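Local coordinates for protein virB8 (Agrobacterium tumefaciens, PDB 2CC3) that is a homodimeric inner-membrane component of the type IV secretion system, here its periplasmic domain, and probably helps direct T-DNA transfer to plant cells, at the interface of chains A and B. Residues are numbered along the deposited sequence; one frame, centred on the assembly and turned at random. Chains: chain A/B, Protein VIRB8.

The interface of chains A and B. Residues chain A 6-7, 9-10, 13, 114, 127-128; chain B 6-7, 9-10, 13, 114, 127-128.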
# COMPACT_ATOMS: atom_id res chain seq x y z
N GLN A 6 -16.54 -10.59 -4.16
CA GLN A 6 -15.72 -9.42 -3.90
C GLN A 6 -15.35 -9.29 -2.43
O GLN A 6 -14.24 -8.84 -2.12
CB GLN A 6 -16.31 -8.11 -4.45
CG GLN A 6 -15.22 -6.99 -4.51
CD GLN A 6 -15.67 -5.74 -5.20
OE1 GLN A 6 -15.81 -5.70 -6.42
NE2 GLN A 6 -15.91 -4.72 -4.43
N GLU A 7 -16.24 -9.71 -1.53
CA GLU A 7 -15.99 -9.71 -0.08
C GLU A 7 -14.78 -10.54 0.28
O GLU A 7 -13.92 -10.09 1.02
CB GLU A 7 -17.23 -10.18 0.71
CG GLU A 7 -16.96 -10.80 2.10
CD GLU A 7 -16.33 -9.83 3.11
OE1 GLU A 7 -16.04 -8.67 2.77
OE2 GLU A 7 -16.11 -10.26 4.27
N ALA A 9 -12.49 -11.39 -1.94
CA ALA A 9 -11.33 -10.73 -2.58
C ALA A 9 -10.75 -9.63 -1.70
O ALA A 9 -9.53 -9.54 -1.49
CB ALA A 9 -11.67 -10.19 -3.98
N VAL A 10 -11.64 -8.79 -1.18
CA VAL A 10 -11.28 -7.73 -0.24
C VAL A 10 -10.59 -8.26 1.03
O VAL A 10 -9.59 -7.68 1.47
CB VAL A 10 -12.51 -6.85 0.06
CG1 VAL A 10 -12.16 -5.70 1.02
CG2 VAL A 10 -13.01 -6.25 -1.26
N ALA A 13 -6.90 -9.51 0.07
CA ALA A 13 -6.13 -8.33 -0.19
C ALA A 13 -5.78 -7.55 1.08
O ALA A 13 -4.64 -7.11 1.24
CB ALA A 13 -6.85 -7.43 -1.24
N LYS A 114 -14.91 -8.33 11.34
CA LYS A 114 -15.43 -7.15 10.66
C LYS A 114 -16.09 -6.19 11.63
O LYS A 114 -16.97 -6.59 12.40
CB LYS A 114 -16.46 -7.59 9.64
CG LYS A 114 -15.87 -7.63 8.28
CD LYS A 114 -16.35 -8.81 7.46
CE LYS A 114 -15.68 -8.74 6.09
NZ LYS A 114 -16.14 -7.54 5.27
N PRO A 127 -11.34 -0.50 3.35
CA PRO A 127 -12.73 -0.51 2.87
C PRO A 127 -13.65 -1.55 3.47
O PRO A 127 -14.85 -1.30 3.59
CB PRO A 127 -12.58 -0.76 1.35
CG PRO A 127 -11.12 -1.25 1.15
CD PRO A 127 -10.37 -0.56 2.23
N GLY A 128 -13.12 -2.73 3.81
CA GLY A 128 -13.94 -3.81 4.35
C GLY A 128 -14.13 -3.84 5.87
O GLY A 128 -14.83 -4.71 6.39
N GLN B 6 -19.92 -1.44 0.31
CA GLN B 6 -18.57 -1.97 0.29
C GLN B 6 -17.91 -1.68 -1.07
O GLN B 6 -16.74 -1.28 -1.15
CB GLN B 6 -18.61 -3.48 0.62
CG GLN B 6 -17.63 -3.93 1.72
CD GLN B 6 -16.45 -4.77 1.21
OE1 GLN B 6 -16.44 -5.98 1.33
NE2 GLN B 6 -15.45 -4.11 0.66
N GLU B 7 -18.68 -1.81 -2.15
CA GLU B 7 -18.20 -1.57 -3.51
C GLU B 7 -17.68 -0.15 -3.75
O GLU B 7 -16.65 0.05 -4.36
CB GLU B 7 -19.26 -1.97 -4.55
CG GLU B 7 -18.87 -3.24 -5.33
CD GLU B 7 -20.01 -4.23 -5.50
OE1 GLU B 7 -20.89 -3.97 -6.35
OE2 GLU B 7 -20.01 -5.26 -4.79
N ALA B 9 -16.78 1.77 -1.16
CA ALA B 9 -15.62 1.81 -0.28
C ALA B 9 -14.34 1.27 -0.97
O ALA B 9 -13.25 1.84 -0.85
CB ALA B 9 -15.94 1.02 1.00
N VAL B 10 -14.47 0.14 -1.63
CA VAL B 10 -13.39 -0.45 -2.41
C VAL B 10 -12.89 0.47 -3.56
O VAL B 10 -11.69 0.63 -3.74
CB VAL B 10 -13.79 -1.89 -2.90
CG1 VAL B 10 -12.77 -2.47 -3.88
CG2 VAL B 10 -13.88 -2.83 -1.70
N ALA B 13 -10.92 3.55 -1.94
CA ALA B 13 -9.65 3.02 -1.43
C ALA B 13 -8.65 2.75 -2.53
O ALA B 13 -7.48 3.12 -2.41
CB ALA B 13 -9.89 1.73 -0.61
N LYS B 114 -14.36 -1.31 -14.57
CA LYS B 114 -14.22 -2.55 -13.82
C LYS B 114 -14.08 -3.69 -14.81
O LYS B 114 -14.94 -3.90 -15.65
CB LYS B 114 -15.40 -2.78 -12.88
CG LYS B 114 -15.31 -1.99 -11.57
CD LYS B 114 -16.26 -2.50 -10.46
CE LYS B 114 -16.10 -1.65 -9.15
NZ LYS B 114 -16.74 -2.17 -7.88
N PRO B 127 -8.56 -6.03 -5.47
CA PRO B 127 -9.72 -6.92 -5.33
C PRO B 127 -10.95 -6.57 -6.16
O PRO B 127 -11.77 -7.45 -6.43
CB PRO B 127 -10.10 -6.76 -3.85
CG PRO B 127 -9.46 -5.39 -3.42
CD PRO B 127 -8.19 -5.40 -4.18
N GLY B 128 -11.10 -5.29 -6.52
CA GLY B 128 -12.32 -4.83 -7.20
C GLY B 128 -12.22 -4.78 -8.72
O GLY B 128 -13.17 -4.39 -9.38
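Helix 6-23 of each chain packs against its two-fold mate and against the loop around Pro127 and Gly128 of the other subunit, with the end of strand 102-114 supplying a lysine at either margin. On the two-fold axis A:Val10 and B:Val10 meet tip to tip through their CG2 methyls, 3.6 Å apart. In both valines CG1 lies anti to the backbone N (chi1 -179° in A:Val10), which leaves CG2 anti to the carbonyl carbon and pointing across.

Each proline ring presses on the small-residue face of the opposite helix. A:Pro127 sets CB against the carbonyl O of B:Ala9 at 3.5 Å, while its CG reaches the methyl CB of B:Ala13 at 3.7 Å. B:Pro127 mirrors this with CB against the A:Ala9 carbonyl carbon and CD nearest A:Ala13 CB at 3.8 Å. The small alanines probably let the rings sit this close to the backbone.

Both glutamine amides point in at the opposite valine, capping the pair. A:Gln6 runs extended beyond CG, its NE2 also against CG of the poorly ordered B:Glu7 and its OE1 3.7 Å from B:Gly128 CA. B:Gln6 is bent at chi2, and its NE2 faces A:Val10 CG1 at 3.7 Å. Its modelled OE1 stands 3.1 Å from A:Glu7 OE1, acceptor against acceptor. The two side chains cross at about a right angle, carboxylate and amide planes 83° apart, A:Glu7 bent at chi2 (63°). The B:Gln6 amide may be flipped, which would make NE2 a donor there. Farther out, A:Lys114 NZ forms a 2.7 Å salt bridge to the syn lone pair of A:Glu7 OE1, holding the carboxylate and probably tempering its charge.

The patch forms part of the two-fold interface joining the periplasmic domains of this homodimeric protein.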